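Long-range contacts in P43 (Trichuris muris, PDB 6QIX), which is the major secreted protein of a whipworm parasite, tethers to matrix and inhibits interleukin-13 function: residues 328-336 against 343-353; 245-253 against 260-268. One frame throughout, in Å; residues are numbered along the deposited sequence. Where two conformers were deposited one is given.

Both contacts lie in the C-terminal half of the chain and follow one another in sequence, interaction 2 closing before interaction 1 opens. Each is built on an antiparallel beta hairpin: strands 246-252 and 262-268 form a two-stranded sheet, whereas strands 331-336 and 339-344 belong to a three-stranded one completed by 281-284. Helices 292-310 and 315-325 come between them along the chain. Their centres stand about 23 Å apart, yet they touch, P329 CG lying 3.6 Å from F246 CE2, and the C244-C344 disulfide ties the residue just before 245-253 to segment 343-353. The two hairpins are thus held together covalently as well as by packing, in a secreted protein rich in disulfides.

Interaction 1 (328-336 against 343-353); sequences LPYSNCKEV and CCHPYEPNKDG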
ATOM      1  N   LEU A 328       7.901  -0.398   4.339  1.00 16.94           N
ATOM      2  CA  LEU A 328       8.678  -0.920   5.459  1.00 16.32           C
ATOM      3  C   LEU A 328       8.013  -2.179   6.025  1.00 16.97           C
ATOM      4  O   LEU A 328       6.787  -2.313   5.999  1.00 19.35           O
ATOM      5  CB  LEU A 328       8.820   0.117   6.556  1.00 18.07           C
ATOM      6  CG  LEU A 328       9.839   1.205   6.189  1.00 20.32           C
ATOM      7  CD1 LEU A 328       9.790   2.293   7.257  1.00 23.51           C
ATOM      8  CD2 LEU A 328      11.281   0.660   6.080  1.00 19.68           C
ATOM      9  N   PRO A 329       8.789  -3.078   6.594  1.00 16.05           N
ATOM     10  CA  PRO A 329       8.202  -4.266   7.225  1.00 16.29           C
ATOM     11  C   PRO A 329       7.266  -3.900   8.366  1.00 16.99           C
ATOM     12  O   PRO A 329       7.594  -3.075   9.204  1.00 22.06           O
ATOM     13  CB  PRO A 329       9.433  -5.029   7.742  1.00 17.16           C
ATOM     14  CG  PRO A 329      10.614  -4.492   6.929  1.00 17.29           C
ATOM     15  CD  PRO A 329      10.264  -3.055   6.661  1.00 16.73           C
ATOM     16  N   TYR A 330       6.101  -4.547   8.399  1.00 18.81           N
ATOM     17  CA  TYR A 330       5.071  -4.340   9.406  1.00 21.75           C
ATOM     18  C   TYR A 330       4.810  -5.676  10.096  1.00 17.66           C
ATOM     19  O   TYR A 330       4.308  -6.616   9.475  1.00 20.37           O
ATOM     20  CB  TYR A 330       3.801  -3.804   8.743  1.00 28.80           C
ATOM     21  CG  TYR A 330       2.590  -3.621   9.656  1.00 41.06           C
ATOM     22  CD1 TYR A 330       2.110  -2.353   9.931  1.00 46.19           C
ATOM     23  CD2 TYR A 330       1.892  -4.708  10.189  1.00 46.22           C
ATOM     24  CE1 TYR A 330       1.005  -2.175  10.734  1.00 50.45           C
ATOM     25  CE2 TYR A 330       0.781  -4.530  10.994  1.00 49.92           C
ATOM     26  CZ  TYR A 330       0.342  -3.264  11.256  1.00 53.11           C
ATOM     27  OH  TYR A 330      -0.770  -3.014  12.050  1.00 58.02           O
ATOM     28  N   SER A 331       5.100  -5.747  11.384  1.00 19.45           N
ATOM     29  CA  SER A 331       5.080  -7.018  12.088  1.00 23.86           C
ATOM     30  C   SER A 331       3.768  -7.231  12.851  1.00 22.87           C
ATOM     31  O   SER A 331       3.113  -6.289  13.332  1.00 27.62           O
ATOM     32  CB  SER A 331       6.247  -7.089  13.073  1.00 34.17           C
ATOM     33  OG  SER A 331       6.149  -6.004  13.955  1.00 41.98           O
ATOM     34  N   ASN A 332       3.422  -8.499  13.002  1.00 22.59           N
ATOM     35  CA  ASN A 332       2.458  -8.959  13.987  1.00 23.78           C
ATOM     36  C   ASN A 332       3.165 -10.032  14.797  1.00 21.14           C
ATOM     37  O   ASN A 332       3.848 -10.897  14.219  1.00 19.93           O
ATOM     38  CB  ASN A 332       1.220  -9.549  13.332  1.00 32.03           C
ATOM     39  CG  ASN A 332       0.801  -8.782  12.089  1.00 47.98           C
ATOM     40  OD1 ASN A 332      -0.009  -7.857  12.171  1.00 49.71           O
ATOM     41  ND2 ASN A 332       1.378  -9.166  10.916  1.00 54.83           N
ATOM     42  N   CYS A 333       3.008  -9.987  16.121  1.00 23.56           N
ATOM     43  CA  CYS A 333       3.674 -10.942  16.991  1.00 24.86           C
ATOM     44  C   CYS A 333       2.680 -11.630  17.923  1.00 26.34           C
ATOM     45  O   CYS A 333       1.657 -11.058  18.307  1.00 27.42           O
ATOM     46  CB  CYS A 333       4.743 -10.268  17.876  1.00 29.40           C
ATOM     47  SG  CYS A 333       5.975  -9.273  17.039  1.00 33.04           S
ATOM     48  N   LYS A 334       2.981 -12.881  18.243  1.00 23.10           N
ATOM     49  CA  LYS A 334       2.353 -13.608  19.334  1.00 22.38           C
ATOM     50  C   LYS A 334       3.372 -13.791  20.442  1.00 21.49           C
ATOM     51  O   LYS A 334       4.530 -14.139  20.191  1.00 22.25           O
ATOM     52  CB  LYS A 334       1.840 -14.973  18.879  1.00 27.69           C
ATOM     53  CG  LYS A 334       0.611 -14.913  18.038  1.00 33.04           C
ATOM     54  CD  LYS A 334      -0.038 -16.291  17.930  1.00 33.66           C
ATOM     55  CE  LYS A 334      -1.464 -16.118  17.421  1.00 35.95           C
ATOM     56  NZ  LYS A 334      -2.312 -15.373  18.407  1.00 43.49           N
ATOM     57  N   GLU A 335       2.934 -13.605  21.683  1.00 21.93           N
ATOM     58  CA  GLU A 335       3.789 -13.871  22.830  1.00 22.48           C
ATOM     59  C   GLU A 335       3.736 -15.366  23.131  1.00 24.20           C
ATOM     60  O   GLU A 335       2.648 -15.911  23.317  1.00 22.58           O
ATOM     61  CB  GLU A 335       3.301 -13.062  24.039  1.00 22.85           C
ATOM     62  CG  GLU A 335       4.272 -13.069  25.200  1.00 25.39           C
ATOM     63  CD  GLU A 335       3.870 -12.149  26.320  1.00 30.64           C
ATOM     64  OE1 GLU A 335       3.315 -11.065  26.061  1.00 36.21           O
ATOM     65  OE2 GLU A 335       4.162 -12.508  27.461  1.00 32.50           O
ATOM     66  N   VAL A 336       4.889 -16.042  23.109  1.00 22.65           N
ATOM     67  CA  VAL A 336       4.949 -17.481  23.349  1.00 24.65           C
ATOM     68  C   VAL A 336       6.012 -17.698  24.406  1.00 26.11           C
ATOM     69  O   VAL A 336       7.199 -17.441  24.176  1.00 25.29           O
ATOM     70  CB  VAL A 336       5.245 -18.299  22.078  1.00 27.52           C
ATOM     71  CG1 VAL A 336       5.256 -19.781  22.465  1.00 29.69           C
ATOM     72  CG2 VAL A 336       4.187 -18.015  21.014  1.00 31.18           C
ATOM     73  N   CYS A 343       5.932 -12.200  12.521  1.00 16.17           N
ATOM     74  CA  CYS A 343       5.920 -12.270  11.065  1.00 16.40           C
ATOM     75  C   CYS A 343       5.500 -10.925  10.466  1.00 15.79           C
ATOM     76  O   CYS A 343       4.762 -10.151  11.080  1.00 16.47           O
ATOM     77  CB  CYS A 343       4.912 -13.342  10.552  1.00 17.89           C
ATOM     78  SG  CYS A 343       5.036 -14.971  11.312  1.00 22.68           S
ATOM     79  N   CYS A 344       5.912 -10.663   9.231  1.00 14.37           N
ATOM     80  CA  CYS A 344       5.536  -9.374   8.618  1.00 13.62           C
ATOM     81  C   CYS A 344       4.473  -9.515   7.531  1.00 12.62           C
ATOM     82  O   CYS A 344       4.426 -10.492   6.779  1.00 13.08           O
ATOM     83  CB  CYS A 344       6.757  -8.645   8.026  1.00 15.00           C
ATOM     84  SG  CYS A 344       7.903  -8.056   9.289  1.00 16.67           S
ATOM     85  N   HIS A 345       3.615  -8.522   7.463  1.00 14.36           N
ATOM     86  CA  HIS A 345       2.576  -8.433   6.462  1.00 14.36           C
ATOM     87  C   HIS A 345       3.168  -8.726   5.080  1.00 15.38           C
ATOM     88  O   HIS A 345       4.192  -8.128   4.715  1.00 15.67           O
ATOM     89  CB  HIS A 345       1.979  -7.014   6.515  1.00 15.77           C
ATOM     90  CG  HIS A 345       0.809  -6.819   5.612  1.00 16.47           C
ATOM     91  ND1 HIS A 345      -0.443  -7.283   5.936  1.00 18.55           N
ATOM     92  CD2 HIS A 345       0.711  -6.284   4.370  1.00 17.30           C
ATOM     93  CE1 HIS A 345      -1.284  -6.984   4.964  1.00 18.35           C
ATOM     94  NE2 HIS A 345      -0.605  -6.383   3.996  1.00 19.95           N
ATOM     95  N   PRO A 346       2.505  -9.552   4.252  1.00 13.55           N
ATOM     96  CA  PRO A 346       1.129 -10.079   4.404  1.00 16.57           C
ATOM     97  C   PRO A 346       1.021 -11.411   5.163  1.00 16.94           C
ATOM     98  O   PRO A 346       0.009 -12.115   5.075  1.00 17.66           O
ATOM     99  CB  PRO A 346       0.672 -10.270   2.963  1.00 17.62           C
ATOM    100  CG  PRO A 346       1.944 -10.644   2.252  1.00 16.14           C
ATOM    101  CD  PRO A 346       3.032  -9.770   2.901  1.00 14.87           C
ATOM    102  N   TYR A 347       2.047 -11.739   5.938  1.00 16.18           N
ATOM    103  CA  TYR A 347       2.052 -12.926   6.789  1.00 15.62           C
ATOM    104  C   TYR A 347       1.744 -12.568   8.240  1.00 17.05           C
ATOM    105  O   TYR A 347       1.881 -11.428   8.662  1.00 17.00           O
ATOM    106  CB  TYR A 347       3.412 -13.620   6.698  1.00 16.82           C
ATOM    107  CG  TYR A 347       3.768 -14.119   5.301  1.00 15.78           C
ATOM    108  CD1 TYR A 347       3.531 -15.453   4.943  1.00 16.51           C
ATOM    109  CD2 TYR A 347       4.328 -13.267   4.342  1.00 16.16           C
ATOM    110  CE1 TYR A 347       3.880 -15.927   3.677  1.00 16.50           C
ATOM    111  CE2 TYR A 347       4.649 -13.726   3.092  1.00 17.06           C
ATOM    112  CZ  TYR A 347       4.417 -15.049   2.761  1.00 18.99           C
ATOM    113  OH  TYR A 347       4.732 -15.489   1.493  1.00 17.73           O
ATOM    114  N   GLU A 348       1.314 -13.574   9.005  1.00 16.51           N
ATOM    115  CA  GLU A 348       1.075 -13.429  10.434  1.00 17.56           C
ATOM    116  C   GLU A 348       1.462 -14.737  11.120  1.00 16.90           C
ATOM    117  O   GLU A 348       1.488 -15.786  10.481  1.00 18.11           O
ATOM    118  CB  GLU A 348      -0.399 -13.094  10.703  1.00 20.65           C
ATOM    119  CG  GLU A 348      -1.352 -14.222  10.255  1.00 25.07           C
ATOM    120  CD  GLU A 348      -2.865 -13.906  10.370  1.00 30.84           C
ATOM    121  OE1 GLU A 348      -3.282 -12.853  10.903  1.00 32.44           O
ATOM    122  OE2 GLU A 348      -3.654 -14.739   9.894  1.00 34.66           O
ATOM    123  N   PRO A 349       1.725 -14.703  12.416  1.00 16.82           N
ATOM    124  CA  PRO A 349       2.022 -15.980  13.090  1.00 17.65           C
ATOM    125  C   PRO A 349       0.815 -16.904  13.028  1.00 18.80           C
ATOM    126  O   PRO A 349      -0.337 -16.461  13.125  1.00 20.66           O
ATOM    127  CB  PRO A 349       2.363 -15.578  14.529  1.00 18.61           C
ATOM    128  CG  PRO A 349       2.729 -14.110  14.457  1.00 19.02           C
ATOM    129  CD  PRO A 349       1.886 -13.537  13.317  1.00 18.86           C
ATOM    130  N   ASN A 350       1.094 -18.210  12.881  1.00 21.66           N
ATOM    131  CA  ASN A 350       0.071 -19.231  13.067  1.00 22.67           C
ATOM    132  C   ASN A 350      -0.317 -19.306  14.563  1.00 24.32           C
ATOM    133  O   ASN A 350       0.197 -18.579  15.410  1.00 21.80           O
ATOM    134  CB  ASN A 350       0.562 -20.571  12.496  1.00 24.34           C
ATOM    135  CG  ASN A 350       1.665 -21.197  13.308  1.00 23.87           C
ATOM    136  OD1 ASN A 350       2.135 -20.632  14.298  1.00 21.88           O
ATOM    137  ND2 ASN A 350       2.121 -22.381  12.862  1.00 25.03           N
ATOM    138  N   LYS A 351      -1.238 -20.219  14.880  1.00 27.36           N
ATOM    139  CA  LYS A 351      -1.935 -20.211  16.160  1.00 34.37           C
ATOM    140  C   LYS A 351      -0.995 -20.485  17.318  1.00 32.56           C
ATOM    141  O   LYS A 351      -1.139 -19.877  18.384  1.00 32.45           O
ATOM    142  CB  LYS A 351      -3.069 -21.238  16.097  1.00 41.44           C
ATOM    143  CG  LYS A 351      -4.316 -20.757  15.256  1.00 49.80           C
ATOM    144  CD  LYS A 351      -3.953 -20.068  13.909  1.00 53.73           C
ATOM    145  CE  LYS A 351      -3.207 -20.998  12.916  1.00 52.62           C
ATOM    146  NZ  LYS A 351      -3.371 -20.548  11.488  1.00 55.88           N
ATOM    147  N   ASP A 352      -0.030 -21.389  17.140  1.00 30.94           N
ATOM    148  CA  ASP A 352       0.907 -21.677  18.207  1.00 28.07           C
ATOM    149  C   ASP A 352       2.217 -20.917  18.086  1.00 26.26           C
ATOM    150  O   ASP A 352       3.107 -21.122  18.920  1.00 25.99           O
ATOM    151  CB  ASP A 352       1.135 -23.189  18.345  1.00 30.86           C
ATOM    152  CG  ASP A 352       1.807 -23.834  17.179  1.00 38.77           C
ATOM    153  OD1 ASP A 352       2.126 -23.136  16.202  1.00 40.73           O
ATOM    154  OD2 ASP A 352       2.024 -25.099  17.266  1.00 42.05           O
ATOM    155  N   GLY A 353       2.312 -19.955  17.165  1.00 22.79           N
ATOM    156  CA  GLY A 353       3.507 -19.150  17.108  1.00 23.65           C
ATOM    157  C   GLY A 353       4.735 -19.894  16.640  1.00 23.34           C
ATOM    158  O   GLY A 353       5.847 -19.523  17.007  1.00 25.09           O
TER
HETATM  159  O   HOH W   1       5.434  -5.915   5.964  1.00 16.33           O
HETATM  160  O   HOH W   2      -2.773 -17.773  19.738  1.00 34.00           O
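Segments 328-336 and 343-353 meet first as the open end of a beta hairpin, where S331 faces C344 in a non-hydrogen-bonded antiparallel pair and N332 faces C343 in a hydrogen-bonded one. N332 N gives its hydrogen to C343 O at 2.9 Å, C343 N returns one to N332 O, and a third bond, from H345 N to Y330 O, extends the pairing by one step. A water beyond it links Y330 N to H345 O. Past the cis peptide before P346 the chain turns back, and strand 347-349 runs nearly parallel to 331-336, at 11°, with the axes 6.2 Å apart, too far for backbone pairing.

Side chains fill this wider gap. The P349 ring lies against the N332 carbonyl, CG and CD each 3.4 Å from N332 O, and K334 passes across it obliquely, CG 4.0 Å from P349 CB. With CG beside its own backbone N (chi1 -74°), K334 carries CD to 3.4 Å from N350 O; the chain then bends at its last torsion, and NZ reaches K351 O through a water. N332 holds its amide over the returning chain, ND2 3.2 Å from Y347 O. V336 CG2 rests on the turn 350-353, 3.9 Å from D352 O. At the other end, P329 CB packs on C344 SG at 3.7 Å.

Disulfide C333-C342 links the two hairpin strands, and C343-C356 ties the hairpin to strand 356-358. Strand 331-336 forms one border of its three-stranded sheet, with S331 and C333 touching P293 of helix 292-310, while strand 347-349 pairs with 356-358.

Interaction 2 (245-253 against 260-268); sequences SFRVKCMKR and FPLKLGKKS
F246 and K266 meet at about a right angle on one face of the hairpin formed by strands 246-252 and 262-268. The phenyl group of F246, placed between its backbone N and carbonyl carbon (chi1 63°), lies under the extended lysine chain: K266 CE packs 3.7 Å from F246 CB, and NZ sits over the ring face, 4.8 Å from its centroid, in a cation-pi interaction. Farther along the same face, L262 CD1 leans on C250 CB at 4.0 Å and L264 CD2 on C250 SG, a sulfur of the C216-C250 disulfide.

The reverse face carries R247, K267, K249, M251 and K263. R247 and K267 rise alongside each other, and one water accepts from R247 NE and K267 NZ while donating to S268 O. At the far end R253 extends its chain and turns its guanidinium side-on to F260 O, which takes bonds from both NE and NH2, each 3.0 Å long. Both donors approach from one face of that carbonyl, with NE well above its plane. R253 N also binds P261 O at 2.8 Å, and P261 CB comes to 3.2 Å from R253 O. Along the strands, paired backbone bonds join R247 to K267, K249 to G265 and M251 to K263.

Helices 205-216 and 315-325 cover the face bearing F246, C250 and L264. The chemistry combines this largely apolar face, into which K266 brings a charge bonded to Q327 O, with a reverse face rich in cationic groups. There K249 and K267 engage W197 by cation-pi contact, and the shared water and the R247-D273 salt bridge probably offset the proximity of R247 and K267.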
ATOM      1  N   SER A 245      12.356  -9.570   5.751  1.00 10.83           N
ATOM      2  CA  SER A 245      13.331  -9.123   4.739  1.00 10.71           C
ATOM      3  C   SER A 245      12.656  -9.024   3.376  1.00 12.62           C
ATOM      4  O   SER A 245      11.732  -9.761   3.066  1.00 13.67           O
ATOM      5  CB  SER A 245      14.518 -10.090   4.702  1.00 13.55           C
ATOM      6  OG  SER A 245      15.542  -9.594   3.871  1.00 21.22           O
ATOM      7  N   PHE A 246      13.112  -8.076   2.553  1.00 10.93           N
ATOM      8  CA  PHE A 246      12.414  -7.772   1.306  1.00 10.38           C
ATOM      9  C   PHE A 246      13.377  -7.159   0.314  1.00 10.23           C
ATOM     10  O   PHE A 246      14.385  -6.552   0.690  1.00 11.78           O
ATOM     11  CB  PHE A 246      11.226  -6.799   1.512  1.00 11.63           C
ATOM     12  CG  PHE A 246      11.636  -5.454   2.028  1.00 11.07           C
ATOM     13  CD1 PHE A 246      11.698  -4.385   1.179  1.00 11.98           C
ATOM     14  CD2 PHE A 246      11.976  -5.268   3.348  1.00 13.68           C
ATOM     15  CE1 PHE A 246      12.077  -3.141   1.629  1.00 13.45           C
ATOM     16  CE2 PHE A 246      12.361  -4.022   3.790  1.00 16.53           C
ATOM     17  CZ  PHE A 246      12.435  -2.953   2.896  1.00 15.51           C
ATOM     18  N   ARG A 247      13.023  -7.327  -0.947  1.00 12.26           N
ATOM     19  CA  ARG A 247      13.690  -6.701  -2.084  1.00 11.39           C
ATOM     20  C   ARG A 247      12.886  -5.509  -2.570  1.00 11.22           C
ATOM     21  O   ARG A 247      11.664  -5.464  -2.431  1.00 13.60           O
ATOM     22  CB  ARG A 247      13.854  -7.695  -3.229  1.00 11.65           C
ATOM     23  CG  ARG A 247      14.460  -9.036  -2.813  1.00 10.29           C
ATOM     24  CD  ARG A 247      14.350 -10.035  -3.989  1.00 11.65           C
ATOM     25  NE  ARG A 247      14.880 -11.367  -3.679  1.00 14.10           N
ATOM     26  CZ  ARG A 247      16.169 -11.729  -3.712  1.00 14.02           C
ATOM     27  NH1 ARG A 247      17.076 -10.869  -4.042  1.00 15.16           N
ATOM     28  NH2 ARG A 247      16.540 -12.978  -3.392  1.00 15.31           N
ATOM     29  N   VAL A 248      13.589  -4.571  -3.196  1.00 12.92           N
ATOM     30  CA  VAL A 248      12.952  -3.406  -3.807  1.00 12.41           C
ATOM     31  C   VAL A 248      13.293  -3.331  -5.293  1.00 12.94           C
ATOM     32  O   VAL A 248      14.369  -3.737  -5.753  1.00 12.49           O
ATOM     33  CB  VAL A 248      13.334  -2.087  -3.109  1.00 17.10           C
ATOM     34  CG1 VAL A 248      12.912  -2.052  -1.584  1.00 18.75           C
ATOM     35  CG2 VAL A 248      14.813  -1.862  -3.210  1.00 19.39           C
ATOM     36  N   LYS A 249      12.355  -2.738  -6.019  1.00 13.16           N
ATOM     37  CA  LYS A 249      12.503  -2.423  -7.447  1.00 12.06           C
ATOM     38  C   LYS A 249      12.066  -0.987  -7.667  1.00 16.21           C
ATOM     39  O   LYS A 249      11.032  -0.579  -7.142  1.00 17.72           O
ATOM     40  CB  LYS A 249      11.638  -3.358  -8.283  1.00 15.37           C
ATOM     41  CG  LYS A 249      11.735  -3.153  -9.765  1.00 20.29           C
ATOM     42  CD  LYS A 249      10.970  -4.221 -10.529  1.00 21.38           C
ATOM     43  CE  LYS A 249      11.703  -5.553 -10.503  1.00 25.02           C
ATOM     44  NZ  LYS A 249      11.363  -6.430 -11.651  1.00 28.41           N
ATOM     45  N   CYS A 250      12.866  -0.237  -8.411  1.00 16.55           N
ATOM     46  CA  CYS A 250      12.733   1.218  -8.533  1.00 20.06           C
ATOM     47  C   CYS A 250      12.307   1.555  -9.944  1.00 18.58           C
ATOM     48  O   CYS A 250      12.831   0.968 -10.890  1.00 18.92           O
ATOM     49  CB  CYS A 250      14.086   1.981  -8.337  1.00 24.18           C
ATOM     50  SG  CYS A 250      15.225   1.323  -7.205  1.00 28.83           S
ATOM     51  N   MET A 251      11.437   2.571 -10.074  1.00 16.57           N
ATOM     52  CA  MET A 251      11.217   3.280 -11.332  1.00 19.58           C
ATOM     53  C   MET A 251      11.371   4.760 -11.047  1.00 19.27           C
ATOM     54  O   MET A 251      10.742   5.282 -10.121  1.00 18.12           O
ATOM     55  CB  MET A 251       9.846   2.976 -11.889  1.00 27.59           C
ATOM     56  CG  MET A 251       9.804   1.667 -12.641  1.00 40.45           C
ATOM     57  SD  MET A 251       8.146   1.446 -13.244  1.00 51.06           S
ATOM     58  CE  MET A 251       7.968   2.876 -14.287  1.00 42.29           C
ATOM     59  N   LYS A 252      12.175   5.440 -11.862  0.65 18.81           N
ATOM     60  CA  LYS A 252      12.556   6.820 -11.591  0.65 21.11           C
ATOM     61  C   LYS A 252      12.291   7.698 -12.802  0.65 22.61           C
ATOM     62  O   LYS A 252      12.492   7.275 -13.947  0.65 21.51           O
ATOM     63  CB  LYS A 252      14.046   6.909 -11.196  0.65 20.70           C
ATOM     64  CG  LYS A 252      14.491   8.330 -10.816  0.65 25.99           C
ATOM     65  CD  LYS A 252      15.962   8.357 -10.318  0.65 27.18           C
ATOM     66  CE  LYS A 252      16.666   9.660 -10.711  0.65 30.36           C
ATOM     67  NZ  LYS A 252      17.569  10.160  -9.616  0.65 32.40           N
ATOM     68  N   ARG A 253      11.850   8.926 -12.532  1.00 21.33           N
ATOM     69  CA  ARG A 253      11.675   9.935 -13.568  1.00 20.85           C
ATOM     70  C   ARG A 253      12.227  11.256 -13.051  1.00 22.23           C
ATOM     71  O   ARG A 253      12.449  11.450 -11.849  1.00 23.26           O
ATOM     72  CB  ARG A 253      10.201  10.044 -13.978  1.00 21.94           C
ATOM     73  CG  ARG A 253       9.316  10.537 -12.862  1.00 20.84           C
ATOM     74  CD  ARG A 253       7.852  10.512 -13.292  1.00 19.98           C
ATOM     75  NE  ARG A 253       6.975  10.821 -12.159  1.00 19.66           N
ATOM     76  CZ  ARG A 253       5.659  10.685 -12.149  1.00 18.47           C
ATOM     77  NH1 ARG A 253       5.018  10.252 -13.247  1.00 20.43           N
ATOM     78  NH2 ARG A 253       4.994  11.002 -11.046  1.00 17.86           N
ATOM     79  N   PHE A 260       5.962  13.211  -8.387  1.00 15.92           N
ATOM     80  CA  PHE A 260       6.976  12.647  -7.516  1.00 15.49           C
ATOM     81  C   PHE A 260       7.889  11.762  -8.357  1.00 14.96           C
ATOM     82  O   PHE A 260       7.395  10.994  -9.173  1.00 17.60           O
ATOM     83  CB  PHE A 260       6.319  11.800  -6.403  1.00 15.06           C
ATOM     84  CG  PHE A 260       7.242  11.448  -5.297  1.00 13.89           C
ATOM     85  CD1 PHE A 260       7.538  12.376  -4.317  1.00 15.79           C
ATOM     86  CD2 PHE A 260       7.801  10.174  -5.229  1.00 14.76           C
ATOM     87  CE1 PHE A 260       8.368  12.050  -3.278  1.00 17.19           C
ATOM     88  CE2 PHE A 260       8.680   9.851  -4.220  1.00 15.46           C
ATOM     89  CZ  PHE A 260       8.944  10.784  -3.229  1.00 16.60           C
ATOM     90  N   PRO A 261       9.202  11.798  -8.135  1.00 17.35           N
ATOM     91  CA  PRO A 261      10.130  11.161  -9.084  1.00 18.47           C
ATOM     92  C   PRO A 261      10.389   9.666  -8.924  1.00 17.94           C
ATOM     93  O   PRO A 261      10.914   9.052  -9.868  1.00 20.26           O
ATOM     94  CB  PRO A 261      11.442  11.918  -8.841  1.00 17.73           C
ATOM     95  CG  PRO A 261      11.338  12.297  -7.391  1.00 19.86           C
ATOM     96  CD  PRO A 261       9.913  12.664  -7.176  1.00 19.62           C
ATOM     97  N   LEU A 262      10.099   9.055  -7.775  1.00 15.38           N
ATOM     98  CA  LEU A 262      10.502   7.666  -7.530  1.00 13.03           C
ATOM     99  C   LEU A 262       9.320   6.832  -7.071  1.00 13.72           C
ATOM    100  O   LEU A 262       8.623   7.200  -6.120  1.00 15.35           O
ATOM    101  CB  LEU A 262      11.583   7.605  -6.477  1.00 14.38           C
ATOM    102  CG  LEU A 262      12.193   6.234  -6.234  1.00 19.11           C
ATOM    103  CD1 LEU A 262      12.958   5.768  -7.473  1.00 20.70           C
ATOM    104  CD2 LEU A 262      13.078   6.348  -5.018  1.00 20.89           C
ATOM    105  N   LYS A 263       9.119   5.706  -7.727  1.00 14.53           N
ATOM    106  CA  LYS A 263       8.100   4.727  -7.397  1.00 19.95           C
ATOM    107  C   LYS A 263       8.830   3.447  -6.999  1.00 18.06           C
ATOM    108  O   LYS A 263       9.817   3.081  -7.658  1.00 17.77           O
ATOM    109  CB  LYS A 263       7.232   4.489  -8.624  1.00 27.73           C
ATOM    110  CG  LYS A 263       5.834   4.094  -8.366  1.00 36.99           C
ATOM    111  CD  LYS A 263       5.342   3.188  -9.508  1.00 46.15           C
ATOM    112  CE  LYS A 263       5.181   3.972 -10.812  1.00 50.07           C
ATOM    113  NZ  LYS A 263       3.796   3.828 -11.407  1.00 53.75           N
ATOM    114  N   LEU A 264       8.397   2.813  -5.903  1.00 15.35           N
ATOM    115  CA  LEU A 264       9.074   1.614  -5.403  1.00 17.25           C
ATOM    116  C   LEU A 264       8.105   0.440  -5.326  1.00 20.85           C
ATOM    117  O   LEU A 264       6.959   0.595  -4.855  1.00 26.32           O
ATOM    118  CB  LEU A 264       9.635   1.805  -4.013  1.00 21.70           C
ATOM    119  CG  LEU A 264      10.875   2.570  -3.617  1.00 31.25           C
ATOM    120  CD1 LEU A 264      11.260   2.161  -2.164  1.00 32.67           C
ATOM    121  CD2 LEU A 264      11.969   2.352  -4.612  1.00 36.55           C
ATOM    122  N   GLY A 265       8.587  -0.740  -5.744  1.00 18.62           N
ATOM    123  CA  GLY A 265       7.859  -1.974  -5.526  1.00 19.03           C
ATOM    124  C   GLY A 265       8.639  -2.839  -4.563  1.00 17.18           C
ATOM    125  O   GLY A 265       9.847  -2.662  -4.400  1.00 14.74           O
ATOM    126  N   LYS A 266       7.936  -3.743  -3.878  1.00 15.69           N
ATOM    127  CA  LYS A 266       8.548  -4.614  -2.888  1.00 13.75           C
ATOM    128  C   LYS A 266       8.228  -6.066  -3.178  1.00 12.23           C
ATOM    129  O   LYS A 266       7.205  -6.401  -3.775  1.00 13.69           O
ATOM    130  CB  LYS A 266       8.065  -4.179  -1.510  1.00 23.60           C
ATOM    131  CG  LYS A 266       8.049  -5.099  -0.471  1.00 24.38           C
ATOM    132  CD  LYS A 266       7.286  -4.591   0.770  1.00 17.59           C
ATOM    133  CE  LYS A 266       7.875  -5.386   1.973  1.00 13.90           C
ATOM    134  NZ  LYS A 266       7.368  -4.878   3.229  1.00 16.85           N
ATOM    135  N   LYS A 267       9.145  -6.928  -2.743  1.00 12.25           N
ATOM    136  CA  LYS A 267       8.943  -8.364  -2.811  1.00 13.48           C
ATOM    137  C   LYS A 267       9.592  -8.980  -1.580  1.00 13.26           C
ATOM    138  O   LYS A 267      10.820  -8.909  -1.420  1.00 15.25           O
ATOM    139  CB  LYS A 267       9.531  -8.928  -4.120  1.00 14.15           C
ATOM    140  CG  LYS A 267       9.354 -10.448  -4.293  1.00 15.45           C
ATOM    141  CD  LYS A 267       9.674 -10.874  -5.747  1.00 20.27           C
ATOM    142  CE  LYS A 267       9.627 -12.337  -5.893  1.00 25.09           C
ATOM    143  NZ  LYS A 267      10.947 -12.936  -5.698  1.00 31.43           N
ATOM    144  N   SER A 268       8.775  -9.631  -0.730  1.00 12.89           N
ATOM    145  CA  SER A 268       9.298 -10.223   0.496  1.00 13.73           C
ATOM    146  C   SER A 268      10.232 -11.388   0.182  1.00 11.93           C
ATOM    147  O   SER A 268      10.136 -12.033  -0.868  1.00 12.95           O
ATOM    148  CB  SER A 268       8.170 -10.758   1.378  1.00 19.15           C
ATOM    149  OG  SER A 268       7.276  -9.715   1.626  1.00 26.15           O
TER
HETATM  150  O   HOH W   3      12.029 -12.687  -2.985  1.00 15.97           O